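Local structure of putative oxidoreductase YfjR (Streptomyces aurantiacus, 4OQZ) at residues A[83-89]-A[109-114]; A[59-63]-A[143-148]; A[12-17]-A[120-125]. The protein is an imine reductase with a Rossmann fold that probably uses NADPH to reduce imines, including those formed in the reductive amination of ketones. All blocks are in the same frame, centred on the assembly; numbering follows the deposited sequence.

Contact 1: residues A[83-89]-A[109-114]; sequences VAGRVLV and LGGTHL
Two neighbouring parallel strands of a Rossmann-type sheet, 87-90 and 112-119, meet here as the ends of a beta-alpha-beta unit whose crossover is helix 96-108. The axes of 87-89 and 112-114 approach to 4.7 Å at 24°, pairing Val-87 with Thr-112, Leu-88 with His-113 and Val-89 with Leu-114. The ladder is Thr-112 N to Arg-86 O (2.8 Å), Leu-88 N to Thr-112 O (2.7 Å) and Leu-114 N to Leu-88 O (2.9 Å). Val-87, Val-89, Thr-112 and Leu-114 share one face, which helix 138-151 covers; Leu-114 (m, t) lays CD1 against both valines, 4.0 Å from Val-87 CG1 and 4.2 Å from Val-89 CG2. Leu-88 and His-113 face the other way, the His-113 ring packing on helix 96-108, with NE2 hydrogen-bonding to Thr-115 OG1. Ahead of the strands, a type II turn from Val-83 to Arg-86, with Gly-85 at positive phi, meets the C-terminal end of helix 96-108. There Gly-110, also at positive phi, is the C-prime residue of a Schellman motif, and its O accepts Gly-85 N at 2.8 Å. The close fit relies on missing side chains: a CB on Gly-111 would strike Val-83 O and crowd Arg-86 O, and one on Gly-110 would press on the methyl of Ala-84. At the start of the turn, Val-83 (t) is a bump against Leu-109, with its CG1 3.8 Å from Leu-109 CB.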
loop_
_atom_site.group_PDB
_atom_site.type_symbol
_atom_site.label_atom_id
_atom_site.label_comp_id
_atom_site.label_asym_id
_atom_site.label_seq_id
_atom_site.Cartn_x
_atom_site.Cartn_y
_atom_site.Cartn_z
ATOM N N VAL A 83 39.745 -14.482 2.089
ATOM C CA VAL A 83 38.997 -13.311 1.621
ATOM C C VAL A 83 39.757 -12.559 0.510
ATOM O O VAL A 83 39.117 -12.085 -0.424
ATOM C CB VAL A 83 38.523 -12.385 2.786
ATOM C CG1 VAL A 83 37.655 -11.238 2.276
ATOM C CG2 VAL A 83 37.750 -13.185 3.839
ATOM N N ALA A 84 41.115 -12.489 0.585
ATOM C CA ALA A 84 41.945 -11.776 -0.405
ATOM C C ALA A 84 41.749 -12.201 -1.881
ATOM O O ALA A 84 41.778 -13.398 -2.197
ATOM C CB ALA A 84 43.421 -11.831 -0.010
ATOM N N GLY A 85 41.541 -11.201 -2.748
ATOM C CA GLY A 85 41.316 -11.376 -4.183
ATOM C C GLY A 85 39.972 -11.998 -4.544
ATOM O O GLY A 85 39.817 -12.579 -5.627
ATOM N N ARG A 86 38.993 -11.921 -3.633
ATOM C CA ARG A 86 37.670 -12.508 -3.862
ATOM C C ARG A 86 36.579 -11.471 -3.810
ATOM O O ARG A 86 36.693 -10.478 -3.080
ATOM C CB ARG A 86 37.358 -13.635 -2.863
ATOM C CG ARG A 86 38.550 -14.530 -2.564
ATOM C CD ARG A 86 38.205 -15.988 -2.577
ATOM N NE ARG A 86 38.625 -16.624 -3.821
ATOM C CZ ARG A 86 39.809 -17.193 -4.018
ATOM N NH1 ARG A 86 40.715 -17.210 -3.048
ATOM N NH2 ARG A 86 40.095 -17.751 -5.187
ATOM N N VAL A 87 35.521 -11.702 -4.604
ATOM C CA VAL A 87 34.336 -10.855 -4.658
ATOM C C VAL A 87 33.265 -11.533 -3.814
ATOM O O VAL A 87 32.852 -12.662 -4.117
ATOM C CB VAL A 87 33.865 -10.511 -6.101
ATOM C CG1 VAL A 87 32.636 -9.599 -6.076
ATOM C CG2 VAL A 87 34.988 -9.843 -6.894
ATOM N N LEU A 88 32.887 -10.874 -2.705
ATOM C CA LEU A 88 31.876 -11.356 -1.758
ATOM C C LEU A 88 30.550 -10.597 -1.935
ATOM O O LEU A 88 30.477 -9.379 -1.707
ATOM C CB LEU A 88 32.386 -11.253 -0.313
ATOM C CG LEU A 88 33.122 -12.463 0.250
ATOM C CD1 LEU A 88 34.537 -12.587 -0.334
ATOM C CD2 LEU A 88 33.261 -12.323 1.751
ATOM N N VAL A 89 29.527 -11.314 -2.392
ATOM C CA VAL A 89 28.207 -10.749 -2.664
ATOM C C VAL A 89 27.340 -11.060 -1.465
ATOM O O VAL A 89 26.958 -12.225 -1.252
ATOM C CB VAL A 89 27.593 -11.270 -3.990
ATOM C CG1 VAL A 89 26.350 -10.458 -4.354
ATOM C CG2 VAL A 89 28.613 -11.209 -5.128
ATOM N N LEU A 109 40.505 -6.915 4.397
ATOM C CA LEU A 109 40.963 -8.276 4.133
ATOM C C LEU A 109 41.391 -8.533 2.663
ATOM O O LEU A 109 41.726 -9.668 2.311
ATOM C CB LEU A 109 39.890 -9.288 4.574
ATOM C CG LEU A 109 39.794 -9.581 6.079
ATOM C CD1 LEU A 109 38.551 -10.412 6.381
ATOM C CD2 LEU A 109 41.052 -10.297 6.601
ATOM N N GLY A 110 41.406 -7.485 1.842
ATOM C CA GLY A 110 41.834 -7.560 0.447
ATOM C C GLY A 110 40.854 -8.156 -0.536
ATOM O O GLY A 110 41.252 -8.628 -1.606
ATOM N N GLY A 111 39.580 -8.124 -0.179
ATOM C CA GLY A 111 38.513 -8.638 -1.029
ATOM C C GLY A 111 37.532 -7.541 -1.377
ATOM O O GLY A 111 37.634 -6.442 -0.837
ATOM N N THR A 112 36.557 -7.820 -2.277
ATOM C CA THR A 112 35.564 -6.788 -2.603
ATOM C C THR A 112 34.161 -7.214 -2.187
ATOM O O THR A 112 33.771 -8.365 -2.401
ATOM C CB THR A 112 35.670 -6.201 -4.038
ATOM O OG1 THR A 112 34.945 -7.005 -4.967
ATOM C CG2 THR A 112 37.098 -5.971 -4.507
ATOM N N HIS A 113 33.415 -6.274 -1.582
ATOM C CA HIS A 113 32.055 -6.477 -1.094
ATOM C C HIS A 113 31.011 -5.814 -1.997
ATOM O O HIS A 113 31.056 -4.601 -2.239
ATOM C CB HIS A 113 31.934 -5.972 0.359
ATOM C CG HIS A 113 30.545 -6.003 0.934
ATOM N ND1 HIS A 113 30.149 -7.000 1.801
ATOM C CD2 HIS A 113 29.536 -5.115 0.806
ATOM C CE1 HIS A 113 28.905 -6.708 2.138
ATOM N NE2 HIS A 113 28.496 -5.581 1.565
ATOM N N LEU A 114 30.058 -6.625 -2.468
ATOM C CA LEU A 114 28.927 -6.156 -3.253
ATOM C C LEU A 114 27.720 -6.357 -2.348
ATOM O O LEU A 114 27.542 -7.447 -1.803
ATOM C CB LEU A 114 28.744 -6.970 -4.561
ATOM C CG LEU A 114 29.667 -6.635 -5.748
ATOM C CD1 LEU A 114 29.354 -7.522 -6.936
ATOM C CD2 LEU A 114 29.554 -5.173 -6.172
#

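Contact 2: residues A[59-63]-A[143-148]; sequences NELVI and QHRAAL
Strand 61-63 packs against helix segment 143-148, with 42° between their directions and their axes 10.7 Å apart, so that side chains fill the gap; the helix is kinked where N of Ala-146 and Ala-147 lacks a bond to the turn before. The nearest CA pairs are Leu-61 with His-144 (7.6 Å) and Ile-63 with Leu-148 (9.0 Å). Just before the strand, Glu-60 (chi1 t) extends its carboxylate to the helix. Its OE2, near the plane of the His-144 ring at its edge, accepts a hydrogen bond from His-144 NE2 at 3.2 Å, and OE1 takes a weak one from Gln-143 NE2 at 3.0 Å. Leu-61 (t, p) comes next and fills the middle of the gap: CD1 sits over a face of the His-144 ring (chi1 m) in a CH-pi contact, 3.9 Å from the centroid, while CD2 meets Ala-147 CB at 3.5 Å. Val-62 points to the other side of the sheet. Ile-63 (m, m) again faces the helix, its CD1 4.1 Å from Leu-148 CD2, and also touches Met-17 and Tyr-21 of helix 12-23. The contact packs helix 138-151 on one face of the parallel part of the sheet, the helix-on-sheet layering of a Rossmann-type domain.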
loop_
_atom_site.group_PDB
_atom_site.type_symbol
_atom_site.label_atom_id
_atom_site.label_comp_id
_atom_site.label_asym_id
_atom_site.label_seq_id
_atom_site.Cartn_x
_atom_site.Cartn_y
_atom_site.Cartn_z
ATOM N N ASN A 59 36.595 -20.463 -5.207
ATOM C CA ASN A 59 36.163 -19.568 -6.284
ATOM C C ASN A 59 36.391 -18.100 -5.997
ATOM O O ASN A 59 36.340 -17.678 -4.843
ATOM C CB ASN A 59 34.646 -19.747 -6.558
ATOM C CG ASN A 59 34.200 -21.146 -6.894
ATOM O OD1 ASN A 59 33.572 -21.831 -6.090
ATOM N ND2 ASN A 59 34.578 -21.628 -8.056
ATOM N N GLU A 60 36.542 -17.308 -7.072
ATOM C CA GLU A 60 36.671 -15.847 -7.010
ATOM C C GLU A 60 35.306 -15.205 -6.619
ATOM O O GLU A 60 35.296 -14.205 -5.892
ATOM C CB GLU A 60 37.172 -15.296 -8.356
ATOM C CG GLU A 60 37.731 -13.879 -8.272
ATOM C CD GLU A 60 37.339 -12.927 -9.389
ATOM O OE1 GLU A 60 37.237 -13.374 -10.556
ATOM O OE2 GLU A 60 37.172 -11.720 -9.100
ATOM N N LEU A 61 34.169 -15.765 -7.110
ATOM C CA LEU A 61 32.826 -15.262 -6.768
ATOM C C LEU A 61 32.216 -16.066 -5.617
ATOM O O LEU A 61 32.048 -17.263 -5.741
ATOM C CB LEU A 61 31.853 -15.241 -7.977
ATOM C CG LEU A 61 30.494 -14.506 -7.733
ATOM C CD1 LEU A 61 30.675 -13.009 -7.601
ATOM C CD2 LEU A 61 29.551 -14.740 -8.861
ATOM N N VAL A 62 31.917 -15.399 -4.493
ATOM C CA VAL A 62 31.337 -16.022 -3.297
ATOM C C VAL A 62 29.982 -15.342 -2.987
ATOM O O VAL A 62 29.928 -14.131 -2.713
ATOM C CB VAL A 62 32.308 -15.977 -2.086
ATOM C CG1 VAL A 62 31.659 -16.533 -0.825
ATOM C CG2 VAL A 62 33.596 -16.725 -2.394
ATOM N N ILE A 63 28.903 -16.150 -3.037
ATOM C CA ILE A 63 27.541 -15.705 -2.769
ATOM C C ILE A 63 27.203 -15.979 -1.314
ATOM O O ILE A 63 27.258 -17.135 -0.885
ATOM C CB ILE A 63 26.524 -16.359 -3.747
ATOM C CG1 ILE A 63 26.901 -16.152 -5.243
ATOM C CG2 ILE A 63 25.098 -15.893 -3.449
ATOM C CD1 ILE A 63 26.841 -14.650 -5.832
ATOM N N GLN A 143 32.022 -7.124 -13.744
ATOM C CA GLN A 143 32.743 -8.369 -14.022
ATOM C C GLN A 143 31.883 -9.598 -13.797
ATOM O O GLN A 143 31.942 -10.550 -14.575
ATOM C CB GLN A 143 34.003 -8.448 -13.132
ATOM C CG GLN A 143 35.029 -9.503 -13.561
ATOM C CD GLN A 143 36.046 -9.840 -12.487
ATOM O OE1 GLN A 143 36.535 -8.973 -11.739
ATOM N NE2 GLN A 143 36.414 -11.116 -12.414
ATOM N N HIS A 144 31.091 -9.577 -12.727
ATOM C CA HIS A 144 30.274 -10.711 -12.301
ATOM C C HIS A 144 28.749 -10.606 -12.583
ATOM O O HIS A 144 28.007 -11.478 -12.152
ATOM C CB HIS A 144 30.540 -10.972 -10.810
ATOM C CG HIS A 144 31.969 -11.294 -10.506
ATOM N ND1 HIS A 144 32.500 -12.541 -10.781
ATOM C CD2 HIS A 144 32.936 -10.517 -9.961
ATOM C CE1 HIS A 144 33.766 -12.484 -10.404
ATOM N NE2 HIS A 144 34.071 -11.293 -9.891
ATOM N N ARG A 145 28.304 -9.569 -13.325
ATOM C CA ARG A 145 26.886 -9.312 -13.656
ATOM C C ARG A 145 26.118 -10.547 -14.211
ATOM O O ARG A 145 25.010 -10.831 -13.737
ATOM C CB ARG A 145 26.773 -8.106 -14.589
ATOM C CG ARG A 145 25.359 -7.723 -14.896
ATOM C CD ARG A 145 25.337 -6.348 -15.481
ATOM N NE ARG A 145 23.970 -5.856 -15.548
ATOM C CZ ARG A 145 23.638 -4.628 -15.912
ATOM N NH1 ARG A 145 24.581 -3.741 -16.224
ATOM N NH2 ARG A 145 22.363 -4.268 -15.951
ATOM N N ALA A 146 26.700 -11.247 -15.212
ATOM C CA ALA A 146 26.126 -12.476 -15.805
ATOM C C ALA A 146 25.840 -13.544 -14.734
ATOM O O ALA A 146 24.806 -14.203 -14.811
ATOM C CB ALA A 146 27.044 -13.044 -16.887
ATOM N N ALA A 147 26.730 -13.680 -13.721
ATOM C CA ALA A 147 26.557 -14.616 -12.611
ATOM C C ALA A 147 25.468 -14.161 -11.642
ATOM O O ALA A 147 24.711 -14.987 -11.163
ATOM C CB ALA A 147 27.871 -14.812 -11.874
ATOM N N LEU A 148 25.350 -12.855 -11.377
ATOM C CA LEU A 148 24.302 -12.331 -10.499
ATOM C C LEU A 148 22.940 -12.429 -11.186
ATOM O O LEU A 148 21.927 -12.537 -10.490
ATOM C CB LEU A 148 24.605 -10.877 -10.088
ATOM C CG LEU A 148 25.979 -10.641 -9.479
ATOM C CD1 LEU A 148 26.302 -9.165 -9.449
ATOM C CD2 LEU A 148 26.107 -11.318 -8.111
#

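Contact 3: residues A[12-17]-A[120-125]; sequences PMGQAM and SPPPGI
The N-terminal part of helix 12-23 rests against the loop 120-125, which includes a short 3-10 segment at 122-124; the closest CA atoms are those of Met-13 and Pro-122, 5.0 Å apart. No hydrogen bond crosses, and the joint is made by apolar packing. The Pro-122 ring packs on the helix and lies against Pro-12 (CB to Pro-122 CG, 3.7 Å), Met-13 (SD to Pro-122 CG, 3.6 Å) and Ala-16 (CB to Pro-122 CB, 4.1 Å). Ile-125 (m, m) is the second apolar contact: its CB is 3.8 Å from Ala-16 CB, its CG2 3.9 Å from Met-17 CG, and its CD1 3.8 Å from Met-13 CE. The Ala-16 methyl points into the notch formed by Pro-122 and Ile-125. Met-13 starts sideways but, curled in m, m, m, brings SD and CE against the loop. Closest polar-to-carbon approaches are Met-13 CE to Ser-120 O (3.2 Å) and Ala-16 CB to Pro-122 O (3.3 Å). Hydrogen bonds within the loop hold its shape: Ser-120 OG to Pro-121 O (2.9 Å), Gly-124 N to Pro-121 O (3.1 Å) and Ile-125 N to Pro-122 O (3.2 Å). Gly-14 belongs to a GxGxxG pattern with Gly-9 and Gly-11, consistent with the dinucleotide-binding strand-turn-helix of Rossmann folds.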
loop_
_atom_site.group_PDB
_atom_site.type_symbol
_atom_site.label_atom_id
_atom_site.label_comp_id
_atom_site.label_asym_id
_atom_site.label_seq_id
_atom_site.Cartn_x
_atom_site.Cartn_y
_atom_site.Cartn_z
ATOM N N PRO A 12 16.162 -21.224 2.819
ATOM C CA PRO A 12 15.442 -21.351 1.537
ATOM C C PRO A 12 15.983 -20.453 0.420
ATOM O O PRO A 12 16.005 -20.868 -0.745
ATOM C CB PRO A 12 13.983 -21.050 1.908
ATOM C CG PRO A 12 13.899 -21.284 3.385
ATOM C CD PRO A 12 15.247 -20.887 3.924
ATOM N N MET A 13 16.491 -19.260 0.777
ATOM C CA MET A 13 17.042 -18.336 -0.221
ATOM C C MET A 13 18.320 -18.877 -0.888
ATOM O O MET A 13 18.327 -19.052 -2.103
ATOM C CB MET A 13 17.163 -16.896 0.316
ATOM C CG MET A 13 15.799 -16.178 0.457
ATOM S SD MET A 13 14.999 -15.749 -1.116
ATOM C CE MET A 13 15.895 -14.276 -1.545
ATOM N N GLY A 14 19.323 -19.233 -0.088
ATOM C CA GLY A 14 20.580 -19.811 -0.560
ATOM C C GLY A 14 20.450 -21.156 -1.259
ATOM O O GLY A 14 21.192 -21.421 -2.212
ATOM N N GLN A 15 19.504 -22.022 -0.794
ATOM C CA GLN A 15 19.229 -23.329 -1.429
ATOM C C GLN A 15 18.646 -23.078 -2.820
ATOM O O GLN A 15 19.008 -23.784 -3.759
ATOM C CB GLN A 15 18.238 -24.181 -0.607
ATOM C CG GLN A 15 18.861 -24.833 0.613
ATOM C CD GLN A 15 17.843 -25.451 1.541
ATOM O OE1 GLN A 15 16.780 -24.895 1.819
ATOM N NE2 GLN A 15 18.176 -26.599 2.091
ATOM N N ALA A 16 17.786 -22.044 -2.967
ATOM C CA ALA A 16 17.216 -21.744 -4.286
ATOM C C ALA A 16 18.289 -21.179 -5.240
ATOM O O ALA A 16 18.270 -21.525 -6.430
ATOM C CB ALA A 16 16.040 -20.813 -4.164
ATOM N N MET A 17 19.246 -20.383 -4.705
ATOM C CA MET A 17 20.359 -19.775 -5.465
ATOM C C MET A 17 21.293 -20.877 -6.006
ATOM O O MET A 17 21.522 -20.947 -7.217
ATOM C CB MET A 17 21.148 -18.747 -4.603
ATOM C CG MET A 17 20.335 -17.512 -4.279
ATOM S SD MET A 17 21.079 -16.413 -3.046
ATOM C CE MET A 17 19.617 -15.371 -2.662
ATOM N N SER A 120 12.772 -10.894 -4.211
ATOM C CA SER A 120 12.253 -12.187 -4.600
ATOM C C SER A 120 12.100 -13.144 -3.463
ATOM O O SER A 120 13.038 -13.336 -2.691
ATOM C CB SER A 120 13.138 -12.849 -5.660
ATOM O OG SER A 120 12.489 -13.988 -6.211
ATOM N N PRO A 121 10.959 -13.865 -3.433
ATOM C CA PRO A 121 10.844 -15.010 -2.510
ATOM C C PRO A 121 11.716 -16.158 -3.083
ATOM O O PRO A 121 12.086 -16.062 -4.263
ATOM C CB PRO A 121 9.349 -15.369 -2.587
ATOM C CG PRO A 121 8.941 -14.963 -3.953
ATOM C CD PRO A 121 9.776 -13.769 -4.333
ATOM N N PRO A 122 12.005 -17.268 -2.344
ATOM C CA PRO A 122 12.825 -18.357 -2.931
ATOM C C PRO A 122 12.334 -19.005 -4.240
ATOM O O PRO A 122 13.212 -19.282 -5.050
ATOM C CB PRO A 122 12.987 -19.355 -1.781
ATOM C CG PRO A 122 12.738 -18.555 -0.553
ATOM C CD PRO A 122 11.681 -17.571 -0.933
ATOM N N PRO A 123 11.014 -19.224 -4.548
ATOM C CA PRO A 123 10.671 -19.808 -5.863
ATOM C C PRO A 123 10.875 -18.858 -7.061
ATOM O O PRO A 123 10.923 -19.316 -8.204
ATOM C CB PRO A 123 9.206 -20.246 -5.697
ATOM C CG PRO A 123 8.647 -19.342 -4.677
ATOM C CD PRO A 123 9.794 -18.986 -3.741
ATOM N N GLY A 124 11.030 -17.564 -6.787
ATOM C CA GLY A 124 11.291 -16.534 -7.787
ATOM C C GLY A 124 12.763 -16.457 -8.159
ATOM O O GLY A 124 13.117 -15.766 -9.119
ATOM N N ILE A 125 13.649 -17.114 -7.367
ATOM C CA ILE A 125 15.103 -17.159 -7.622
ATOM C C ILE A 125 15.400 -17.828 -8.996
ATOM O O ILE A 125 14.984 -18.969 -9.216
ATOM C CB ILE A 125 15.897 -17.825 -6.452
ATOM C CG1 ILE A 125 15.728 -17.069 -5.114
ATOM C CG2 ILE A 125 17.357 -18.011 -6.802
ATOM C CD1 ILE A 125 16.316 -15.563 -5.062
#

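In the fold
From the N terminus, helix 12-23 supplies the first half of contact 3, which stays open until the loop after strand 112-119. Residues 59-63 then begin contact 2, closed only by helix 138-151, so contacts 2 and 3 cross along the chain. Contact 1, joining 83-89 to 109-114, is the most local and falls within the spans of both others. Strands 61-64 and 87-90 are sheet neighbours, which brings contacts 1 and 2 together: Val-87 N lies 2.8 Å from Glu-60 O. Contact 3 meets contact 2 through Met-17 and Ile-63, but does not touch contact 1. Together they tie the first helix, the central strands, the loop 120-125 and helix 138-151 into one nucleotide-binding-type domain.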